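Local coordinates for LPXTG family cell surface protein Fms2 (Enterococcus faecium DO, PDB 5FCE), which probably mediates adhesion of the bacterium to host ligands as a cell-wall-anchored surface protein, of which this chain is the ligand-binding region, at residues Ser5-Thr10 with Pro25-Lys30; Val37-Thr42 with Val90-Phe95; Gln19-Ile24 with Thr72-Ala77; Glu52-Glu57 with Ser76-Ile81. All blocks are in the same frame, centred on the assembly; numbering follows the deposited sequence.

Interaction 1. Residues Ser5-Thr10 with Pro25-Lys30; sequences SFTVKT and PVKPNK
Pro-25 has no backbone N-H and joins the contact through its carbonyl, which accepts a hydrogen bond from a water that accepts another from Lys-9 N, bridging where the two chains part. Both methyls of Val-8 rest near this carbonyl, CG1 at 3.7 Å from Pro-25 O. The branched Val-26 serves two neighbours. Its CG1, anti to the carbonyl carbon (chi1 -54°), turns to Val-8 CG2, leaving CG2 in the crowded position to meet Phe-6 CD1 obliquely at 3.5 Å. Lys-27 and Thr-7 form a hydrogen-bonded antiparallel pair: Lys-27 N reaches Thr-7 O at 2.9 Å, and Thr-7 N returns a bond to an in-plane lone pair of Lys-27 O at 3.0 Å. This joins the N-terminal strand 6-7 to the end of strand 21-28 in the mixed sheet of the flattened barrel. On the exposed face the lysine methylenes lie alongside the threonine, Lys-27 CE a tight 3.4 Å from Thr-7 CG2, before a bend at chi3 (75°) leads the amine away. Pro-28 falls in the following non-hydrogen-bonded pair, a place that asks for no N-H across it, and sets CB 3.7 Å from Phe-6 CE1; Trp-65 meets that ring edge-to-face. Asn-29 N bonds nearly along the Ser-5 C=O axis, and its side chain curls back (chi1 69°) so that OD1 takes Ser-5 N at 2.8 Å, the donor well above the amide plane.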
# COMPACT_ATOMS: atom_id res chain seq x y z
N SER A 5 8.18 8.11 6.33
CA SER A 5 6.80 8.13 5.84
C SER A 5 6.78 8.04 4.33
O SER A 5 7.79 8.30 3.66
CB SER A 5 6.05 9.39 6.29
OG SER A 5 6.72 10.54 5.84
N PHE A 6 5.62 7.69 3.78
CA PHE A 6 5.44 7.58 2.33
C PHE A 6 4.30 8.47 1.86
O PHE A 6 3.26 8.57 2.53
CB PHE A 6 5.14 6.13 1.92
CG PHE A 6 6.23 5.16 2.25
CD1 PHE A 6 7.30 4.96 1.37
CD2 PHE A 6 6.19 4.42 3.43
CE1 PHE A 6 8.32 4.04 1.68
CE2 PHE A 6 7.20 3.52 3.75
CZ PHE A 6 8.28 3.34 2.87
N THR A 7 4.48 9.10 0.71
CA THR A 7 3.37 9.79 0.05
C THR A 7 3.02 8.97 -1.18
O THR A 7 3.84 8.20 -1.67
CB THR A 7 3.76 11.23 -0.33
OG1 THR A 7 2.65 11.90 -0.95
CG2 THR A 7 4.89 11.20 -1.29
N VAL A 8 1.79 9.11 -1.68
CA VAL A 8 1.35 8.38 -2.86
C VAL A 8 0.56 9.30 -3.74
O VAL A 8 -0.34 10.00 -3.25
CB VAL A 8 0.45 7.18 -2.48
CG1 VAL A 8 -0.07 6.47 -3.74
CG2 VAL A 8 1.19 6.21 -1.62
N LYS A 9 0.88 9.33 -5.03
CA LYS A 9 0.01 9.96 -6.01
C LYS A 9 -1.08 8.96 -6.37
O LYS A 9 -0.85 8.03 -7.14
CB LYS A 9 0.78 10.36 -7.27
CG LYS A 9 1.65 11.60 -7.11
CD LYS A 9 2.28 11.98 -8.45
CE LYS A 9 3.30 13.10 -8.29
NZ LYS A 9 4.26 13.13 -9.44
N THR A 10 -2.26 9.14 -5.79
CA THR A 10 -3.30 8.10 -5.84
C THR A 10 -3.76 7.72 -7.24
O THR A 10 -4.15 6.57 -7.47
CB THR A 10 -4.51 8.46 -4.95
OG1 THR A 10 -5.15 9.64 -5.45
CG2 THR A 10 -4.06 8.71 -3.51
N PRO A 25 2.69 3.01 -6.18
CA PRO A 25 3.98 3.69 -6.17
C PRO A 25 4.09 4.56 -4.93
O PRO A 25 3.32 5.52 -4.78
CB PRO A 25 3.94 4.56 -7.44
CG PRO A 25 2.47 4.70 -7.78
CD PRO A 25 1.66 3.77 -6.91
N VAL A 26 5.00 4.21 -4.03
CA VAL A 26 5.19 5.01 -2.83
C VAL A 26 6.47 5.84 -2.93
O VAL A 26 7.45 5.41 -3.54
CB VAL A 26 5.20 4.15 -1.55
CG1 VAL A 26 3.93 3.29 -1.48
CG2 VAL A 26 6.42 3.25 -1.51
N LYS A 27 6.43 7.03 -2.36
CA LYS A 27 7.62 7.89 -2.31
C LYS A 27 8.04 8.11 -0.86
O LYS A 27 7.32 8.74 -0.08
CB LYS A 27 7.34 9.23 -3.01
CG LYS A 27 8.56 10.15 -3.08
CD LYS A 27 8.32 11.44 -3.88
CE LYS A 27 7.46 12.44 -3.11
NZ LYS A 27 7.77 13.88 -3.42
N PRO A 28 9.20 7.57 -0.48
CA PRO A 28 9.64 7.74 0.91
C PRO A 28 10.18 9.14 1.16
O PRO A 28 10.66 9.79 0.22
CB PRO A 28 10.77 6.73 1.06
CG PRO A 28 11.26 6.46 -0.34
CD PRO A 28 10.16 6.81 -1.31
N ASN A 29 10.13 9.59 2.41
CA ASN A 29 10.65 10.91 2.75
C ASN A 29 12.14 10.87 3.09
O ASN A 29 12.80 11.91 3.15
CB ASN A 29 9.86 11.53 3.91
CG ASN A 29 10.09 10.82 5.24
OD1 ASN A 29 10.31 9.61 5.27
ND2 ASN A 29 10.03 11.57 6.33
N LYS A 30 12.65 9.67 3.31
CA LYS A 30 14.05 9.49 3.67
C LYS A 30 14.53 8.16 3.12
O LYS A 30 13.72 7.33 2.71
CB LYS A 30 14.21 9.52 5.19
CG LYS A 30 13.45 8.43 5.90
CD LYS A 30 13.60 8.55 7.41
CE LYS A 30 15.06 8.44 7.82
NZ LYS A 30 15.20 7.97 9.23
O HOH W 1 3.36 8.14 -6.04

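Interaction 2. Residues Val37-Thr42 with Val90-Phe95; sequences VHAVLT and VDLIVF
Six backbone hydrogen bonds join strands 37-42 and 91-95, which run antiparallel at 168°. His-38 with Phe-95, Val-40 with Ile-93 and Thr-42 with Asp-91 are each doubly bonded; the Ile-93 N bond to Val-40 O, 2.9 Å long, is almost straight. CA-H groups add weaker contacts to the same carbonyls, as where Val-37 CA approaches Phe-95 O at 3.2 Å. The aromatic contact is modest. His-38 and Phe-95 project side by side with ring planes 25° apart but slid past each other, their centroids 5.6 Å apart. CG of Phe-95, anti to its carbonyl carbon (chi1 -61°), swings the ring so that His-38 O lies at its edge in plane, 3.2 Å from CD1, while Val-40 CG2 sits over one face of the imidazole, toward its rim. The histidine NE2 bonds to Glu-57, giving the partly exposed ring a polar partner. Apolar contacts occupy the opposite face, where Leu-41 CD1 fits against Val-90 CG1 at 3.8 Å and Leu-92 CD1 at 4.1 Å, and Val-37 CG1 touches Val-94 CG1 at 4.0 Å; the small Ala-39 meets Leu-92 CD1 with its CB. The two strands are the central pair of a four-stranded antiparallel sheet: strand 54-60 flanks 36-42 and strand 99-103 flanks 91-96, while Val-37 and Val-94 press on Trp-65 of strand 63-65.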
# COMPACT_ATOMS: atom_id res chain seq x y z
N VAL A 37 9.88 -6.33 5.38
CA VAL A 37 8.85 -5.33 5.18
C VAL A 37 7.51 -6.06 4.97
O VAL A 37 7.48 -7.13 4.38
CB VAL A 37 9.20 -4.42 3.98
CG1 VAL A 37 8.02 -3.52 3.59
CG2 VAL A 37 10.42 -3.56 4.31
N HIS A 38 6.44 -5.51 5.51
CA HIS A 38 5.10 -6.09 5.35
C HIS A 38 4.15 -4.94 5.07
O HIS A 38 3.95 -4.09 5.93
CB HIS A 38 4.69 -6.79 6.64
CG HIS A 38 3.31 -7.38 6.61
ND1 HIS A 38 2.60 -7.67 7.76
CD2 HIS A 38 2.53 -7.77 5.58
CE1 HIS A 38 1.44 -8.20 7.44
NE2 HIS A 38 1.36 -8.27 6.12
N ALA A 39 3.58 -4.91 3.87
CA ALA A 39 2.69 -3.82 3.50
C ALA A 39 1.26 -4.32 3.47
O ALA A 39 0.98 -5.36 2.88
CB ALA A 39 3.10 -3.25 2.17
N VAL A 40 0.36 -3.60 4.13
CA VAL A 40 -1.03 -4.05 4.26
C VAL A 40 -1.97 -2.95 3.77
O VAL A 40 -1.94 -1.83 4.29
CB VAL A 40 -1.38 -4.44 5.71
CG1 VAL A 40 -2.85 -4.85 5.81
CG2 VAL A 40 -0.50 -5.58 6.20
N LEU A 41 -2.79 -3.27 2.77
CA LEU A 41 -3.82 -2.34 2.32
C LEU A 41 -5.10 -2.64 3.11
O LEU A 41 -5.54 -3.80 3.17
CB LEU A 41 -4.06 -2.54 0.83
CG LEU A 41 -4.63 -1.43 -0.04
CD1 LEU A 41 -3.86 -0.13 0.14
CD2 LEU A 41 -4.61 -1.88 -1.50
N THR A 42 -5.68 -1.63 3.74
CA THR A 42 -6.79 -1.87 4.65
C THR A 42 -7.90 -0.84 4.46
O THR A 42 -7.65 0.27 3.99
CB THR A 42 -6.30 -1.87 6.12
OG1 THR A 42 -7.40 -2.06 7.01
CG2 THR A 42 -5.62 -0.56 6.44
N VAL A 90 -9.30 4.13 2.50
CA VAL A 90 -8.34 3.06 2.28
C VAL A 90 -6.98 3.56 2.73
O VAL A 90 -6.54 4.63 2.30
CB VAL A 90 -8.27 2.64 0.80
CG1 VAL A 90 -7.17 1.61 0.58
CG2 VAL A 90 -9.61 2.10 0.33
N ASP A 91 -6.32 2.80 3.61
CA ASP A 91 -4.98 3.16 4.07
C ASP A 91 -3.97 2.09 3.68
O ASP A 91 -4.34 0.92 3.50
CB ASP A 91 -4.94 3.31 5.60
CG ASP A 91 -5.81 4.45 6.12
OD1 ASP A 91 -6.06 5.42 5.38
OD2 ASP A 91 -6.24 4.37 7.29
N LEU A 92 -2.71 2.50 3.56
CA LEU A 92 -1.60 1.56 3.40
C LEU A 92 -0.73 1.62 4.64
O LEU A 92 -0.24 2.69 5.02
CB LEU A 92 -0.76 1.91 2.16
CG LEU A 92 0.45 1.01 1.91
CD1 LEU A 92 0.02 -0.39 1.42
CD2 LEU A 92 1.44 1.68 0.93
N ILE A 93 -0.55 0.48 5.29
CA ILE A 93 0.30 0.40 6.47
C ILE A 93 1.59 -0.32 6.06
O ILE A 93 1.54 -1.42 5.50
CB ILE A 93 -0.42 -0.36 7.60
CG1 ILE A 93 -1.74 0.35 7.95
CG2 ILE A 93 0.45 -0.45 8.86
CD1 ILE A 93 -2.53 -0.36 9.06
N VAL A 94 2.73 0.31 6.32
CA VAL A 94 4.01 -0.30 5.98
C VAL A 94 4.77 -0.61 7.25
O VAL A 94 5.15 0.31 8.00
CB VAL A 94 4.87 0.59 5.09
CG1 VAL A 94 6.15 -0.15 4.71
CG2 VAL A 94 4.10 0.96 3.84
N PHE A 95 4.97 -1.90 7.49
CA PHE A 95 5.80 -2.36 8.60
C PHE A 95 7.20 -2.59 8.07
O PHE A 95 7.37 -3.16 6.99
CB PHE A 95 5.25 -3.68 9.14
CG PHE A 95 3.85 -3.59 9.68
CD1 PHE A 95 2.76 -3.92 8.87
CD2 PHE A 95 3.62 -3.20 10.99
CE1 PHE A 95 1.47 -3.85 9.37
CE2 PHE A 95 2.33 -3.12 11.49
CZ PHE A 95 1.25 -3.45 10.68

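Interaction 3. Residues Gln19-Ile24 with Thr72-Ala77; sequences QQVITI and TIMISA
Strands 21-24 and 72-76 run antiparallel at 159°, and their two faces differ sharply. The packed face carries four isoleucines, Ile-22 and Ile-24 opposite Ile-75 and Ile-73, in two doubly hydrogen-bonded pairs. The shortest of these bonds, Ile-22 N to Ile-75 O at 2.7 Å, is nearly straight and lies in the carbonyl plane. All four place CG1 anti to the carbonyl carbon and extend to CD1, a shape that suits a beta strand facing a core: Ile-22 CD1 meets the small Ala-77 CB at 4.0 Å, and Ile-24 CD1 meets Ile-75 CD1 at 4.3 Å. Ile-22 and Ile-24 also press on Leu-41 of the facing sheet, and Ile-73 and Ile-75 on Val-58.

The other face is looser and wetter. Val-21 CG1 only brushes CE of Met-74, present as selenomethionine, at 4.3 Å. One tight spot breaks the pattern: the methyls Thr-23 CG2 and Thr-72 CG2 cross obliquely at 3.4 Å. On the strand's other side, against Asp-16 of strand 14-16, Gln-20 and Val-21 form a G1 bulge. Toward 72-77, Gln-20 O still accepts Ala-77 N at 2.8 Å, the donor 42° out of the carbonyl plane, and takes a second bond from a water shared with Ser-76 OG. Another water, 2.7 Å from Gln-20 NE2, donates to Ala-77 O. The chemistry thus implies a two-sided sheet: hydrocarbon branches seal the interior, while two waters, shared with an amide and a hydroxyl, bond to backbone carbonyls at the Gln-20 end.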
# COMPACT_ATOMS: atom_id res chain seq x y z
N GLN A 19 -5.20 -9.68 -13.41
CA GLN A 19 -4.36 -10.39 -12.46
C GLN A 19 -4.84 -10.26 -11.02
O GLN A 19 -4.33 -10.95 -10.13
CB GLN A 19 -2.90 -9.95 -12.58
CG GLN A 19 -2.22 -10.35 -13.90
CD GLN A 19 -2.37 -11.84 -14.26
OE1 GLN A 19 -2.55 -12.70 -13.39
NE2 GLN A 19 -2.30 -12.14 -15.56
N GLN A 20 -5.84 -9.40 -10.81
CA GLN A 20 -6.26 -9.03 -9.46
C GLN A 20 -5.04 -8.61 -8.66
O GLN A 20 -4.77 -9.15 -7.59
CB GLN A 20 -7.02 -10.16 -8.77
CG GLN A 20 -8.40 -10.43 -9.34
CD GLN A 20 -9.04 -11.68 -8.75
OE1 GLN A 20 -8.80 -12.79 -9.22
NE2 GLN A 20 -9.82 -11.51 -7.69
N VAL A 21 -4.29 -7.66 -9.21
CA VAL A 21 -3.11 -7.13 -8.54
C VAL A 21 -3.24 -5.61 -8.43
O VAL A 21 -3.65 -4.95 -9.39
CB VAL A 21 -1.81 -7.51 -9.29
CG1 VAL A 21 -0.61 -6.75 -8.74
CG2 VAL A 21 -1.59 -9.02 -9.20
N ILE A 22 -2.91 -5.07 -7.26
CA ILE A 22 -2.86 -3.63 -7.05
C ILE A 22 -1.41 -3.18 -6.99
O ILE A 22 -0.62 -3.72 -6.20
CB ILE A 22 -3.59 -3.21 -5.76
CG1 ILE A 22 -5.06 -3.63 -5.84
CG2 ILE A 22 -3.46 -1.70 -5.54
CD1 ILE A 22 -5.84 -3.50 -4.53
N THR A 23 -1.07 -2.21 -7.83
CA THR A 23 0.27 -1.66 -7.87
C THR A 23 0.26 -0.25 -7.27
O THR A 23 -0.52 0.62 -7.69
CB THR A 23 0.80 -1.65 -9.32
OG1 THR A 23 0.92 -3.01 -9.78
CG2 THR A 23 2.14 -0.98 -9.39
N ILE A 24 1.11 -0.03 -6.27
CA ILE A 24 1.15 1.24 -5.54
C ILE A 24 2.54 1.84 -5.54
O ILE A 24 3.47 1.27 -4.97
CB ILE A 24 0.73 1.07 -4.07
CG1 ILE A 24 -0.65 0.42 -3.98
CG2 ILE A 24 0.71 2.41 -3.36
CD1 ILE A 24 -1.03 -0.06 -2.59
N THR A 72 7.80 0.67 -6.02
CA THR A 72 6.56 0.05 -6.42
C THR A 72 6.22 -1.18 -5.58
O THR A 72 6.95 -2.16 -5.58
CB THR A 72 6.58 -0.32 -7.90
OG1 THR A 72 6.54 0.89 -8.67
CG2 THR A 72 5.37 -1.14 -8.23
N ILE A 73 5.10 -1.10 -4.88
CA ILE A 73 4.58 -2.23 -4.12
C ILE A 73 3.48 -2.91 -4.93
O ILE A 73 2.62 -2.24 -5.52
CB ILE A 73 4.03 -1.78 -2.75
CG1 ILE A 73 5.15 -1.13 -1.93
CG2 ILE A 73 3.44 -2.96 -1.99
CD1 ILE A 73 4.68 -0.39 -0.69
N MSE A 74 3.52 -4.24 -4.97
CA MSE A 74 2.51 -4.99 -5.68
C MSE A 74 1.78 -5.87 -4.69
O MSE A 74 2.40 -6.65 -3.95
CB MSE A 74 3.15 -5.85 -6.77
CG MSE A 74 3.99 -5.04 -7.75
SE MSE A 74 4.62 -6.22 -9.18
CE MSE A 74 3.57 -7.82 -8.73
N ILE A 75 0.45 -5.75 -4.68
CA ILE A 75 -0.39 -6.46 -3.72
C ILE A 75 -1.51 -7.27 -4.41
O ILE A 75 -2.24 -6.75 -5.26
CB ILE A 75 -0.99 -5.47 -2.69
CG1 ILE A 75 0.10 -5.04 -1.69
CG2 ILE A 75 -2.12 -6.11 -1.94
CD1 ILE A 75 -0.33 -3.91 -0.74
N SER A 76 -1.65 -8.54 -4.03
CA SER A 76 -2.74 -9.35 -4.57
C SER A 76 -4.07 -8.85 -3.99
O SER A 76 -4.20 -8.73 -2.78
CB SER A 76 -2.50 -10.82 -4.23
OG SER A 76 -3.53 -11.65 -4.73
N ALA A 77 -5.05 -8.55 -4.85
CA ALA A 77 -6.33 -7.99 -4.38
C ALA A 77 -7.29 -9.05 -3.83
O ALA A 77 -7.68 -9.98 -4.55
CB ALA A 77 -7.02 -7.23 -5.53
O HOH W 2 -10.26 -9.14 -6.37
O HOH W 3 -3.73 -11.88 -7.38

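Interaction 4. Residues Glu52-Glu57 with Ser76-Ile81; sequences EKVIGE and SAELSI
The flat groups here are two carboxylates. That of Glu-78 lies with one face over Gly-56 CA, with Glu-78 CD 4.1 Å from Gly-56 CA, and over Val-54 CG1, which is 3.9 Å from Glu-78 OE1; glycine offers the low surface that lets it settle. Waters gather round OE2: one donates to it and also to Glu-57 OE2, while another accepts from Glu-57 N at 2.9 Å. The Glu-57 carboxylate turns its remaining oxygen, OE1, to His-38. In the backbone, Glu-78 N bonds nearly along the axis of Ile-55 C=O at 2.7 Å, the single direct hydrogen bond across the two segments. Gly-56 CA adds a CA-H contact to Ser-76 O at 3.6 Å, the bare glycine letting that carbonyl come close. Ile-55 and Gly-56 form a classic bulge against Leu-41, where the strand turns a corner; the side chains of Ile-55 and Leu-79 cross at about a right angle, Ile-55 CG1 4.2 Å from Leu-79 CD1, beside Ile-84 of helix 81-85. A further water links Glu-57 O to Ser-76 N. With the OE2 atoms of Glu-57 and Glu-78 only 4.6 Å apart, the water between them probably eases their repulsion, and the proximity may raise the pKa of one.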
# COMPACT_ATOMS: atom_id res chain seq x y z
N GLU A 52 -6.76 -6.36 10.31
CA GLU A 52 -8.21 -6.30 10.11
C GLU A 52 -8.54 -5.60 8.80
O GLU A 52 -7.75 -4.79 8.30
CB GLU A 52 -8.88 -5.55 11.27
CG GLU A 52 -8.78 -6.23 12.63
CD GLU A 52 -9.36 -5.39 13.75
OE1 GLU A 52 -10.38 -4.69 13.51
OE2 GLU A 52 -8.82 -5.42 14.88
N LYS A 53 -9.72 -5.93 8.26
CA LYS A 53 -10.24 -5.30 7.05
C LYS A 53 -9.21 -5.23 5.92
O LYS A 53 -9.00 -4.17 5.32
CB LYS A 53 -10.83 -3.93 7.37
CG LYS A 53 -12.11 -4.00 8.21
CD LYS A 53 -12.49 -2.61 8.73
CE LYS A 53 -13.68 -2.67 9.67
NZ LYS A 53 -13.97 -1.33 10.31
N VAL A 54 -8.59 -6.37 5.65
CA VAL A 54 -7.50 -6.46 4.67
C VAL A 54 -8.00 -6.50 3.23
O VAL A 54 -8.79 -7.37 2.85
CB VAL A 54 -6.61 -7.69 4.97
CG1 VAL A 54 -5.49 -7.83 3.95
CG2 VAL A 54 -6.04 -7.57 6.38
N ILE A 55 -7.52 -5.56 2.43
CA ILE A 55 -7.81 -5.55 1.00
C ILE A 55 -6.72 -6.38 0.33
O ILE A 55 -6.95 -7.06 -0.68
CB ILE A 55 -7.81 -4.09 0.49
CG1 ILE A 55 -8.95 -3.31 1.15
CG2 ILE A 55 -7.92 -4.02 -1.04
CD1 ILE A 55 -8.77 -1.78 1.05
N GLY A 56 -5.52 -6.32 0.91
CA GLY A 56 -4.44 -7.17 0.45
C GLY A 56 -3.16 -6.87 1.18
O GLY A 56 -3.06 -5.85 1.87
N GLU A 57 -2.17 -7.75 1.03
CA GLU A 57 -0.90 -7.59 1.73
C GLU A 57 0.24 -8.29 1.00
O GLU A 57 0.02 -9.20 0.20
CB GLU A 57 -1.01 -8.13 3.17
CG GLU A 57 -1.30 -9.61 3.24
CD GLU A 57 -1.55 -10.10 4.66
OE1 GLU A 57 -0.97 -9.53 5.61
OE2 GLU A 57 -2.31 -11.08 4.80
N SER A 76 -1.65 -8.54 -4.03
CA SER A 76 -2.74 -9.35 -4.57
C SER A 76 -4.07 -8.85 -3.99
O SER A 76 -4.20 -8.73 -2.78
CB SER A 76 -2.50 -10.82 -4.23
OG SER A 76 -3.53 -11.65 -4.73
N ALA A 77 -5.05 -8.55 -4.85
CA ALA A 77 -6.33 -7.99 -4.38
C ALA A 77 -7.29 -9.05 -3.83
O ALA A 77 -7.68 -9.98 -4.55
CB ALA A 77 -7.02 -7.23 -5.53
N GLU A 78 -7.72 -8.89 -2.58
CA GLU A 78 -8.63 -9.84 -1.96
C GLU A 78 -10.08 -9.34 -1.94
O GLU A 78 -10.99 -10.04 -1.47
CB GLU A 78 -8.14 -10.19 -0.54
CG GLU A 78 -6.66 -10.60 -0.51
CD GLU A 78 -6.13 -10.89 0.89
OE1 GLU A 78 -6.89 -10.80 1.87
OE2 GLU A 78 -4.92 -11.24 0.99
N LEU A 79 -10.28 -8.12 -2.43
CA LEU A 79 -11.60 -7.51 -2.62
C LEU A 79 -11.64 -6.93 -4.02
O LEU A 79 -10.63 -6.43 -4.53
CB LEU A 79 -11.87 -6.37 -1.62
CG LEU A 79 -12.28 -6.67 -0.18
CD1 LEU A 79 -12.55 -5.36 0.59
CD2 LEU A 79 -13.52 -7.53 -0.15
N SER A 80 -12.81 -7.01 -4.65
CA SER A 80 -12.97 -6.51 -6.02
C SER A 80 -12.85 -5.00 -6.01
O SER A 80 -13.00 -4.37 -4.97
CB SER A 80 -14.35 -6.87 -6.55
OG SER A 80 -15.33 -6.12 -5.86
N ILE A 81 -12.62 -4.40 -7.17
CA ILE A 81 -12.45 -2.95 -7.21
C ILE A 81 -13.77 -2.24 -6.85
O ILE A 81 -13.75 -1.22 -6.17
CB ILE A 81 -11.84 -2.46 -8.53
CG1 ILE A 81 -11.59 -0.94 -8.49
CG2 ILE A 81 -12.73 -2.83 -9.72
CD1 ILE A 81 -10.54 -0.52 -7.44
O HOH W 4 -3.03 -10.04 -0.52
O HOH W 5 0.11 -10.05 -2.46
O HOH W 6 -3.24 -12.36 2.76

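From the N terminus, interaction 1 closes first, folding strand 6-7 back onto the end of strand 21-28. Interaction 3 opens within that loop, at 19-24, and closes far beyond it at 72-77, so the two cross while sharing strand 21-28. Interaction 2 lies in series after interaction 1 but crosses interaction 3, running from 37-42 to 90-95. Between its ends falls the whole of interaction 4, whose 76-81 segment shares Ser-76 and Ala-77 with interaction 3. Interactions 1 and 3 build the mixed sheet and interaction 2 the facing antiparallel one; Val-26 against Leu-92, Phe-6 against Val-94 and Ile-75 against Leu-92 pack them together, and interaction 4 joins their edges.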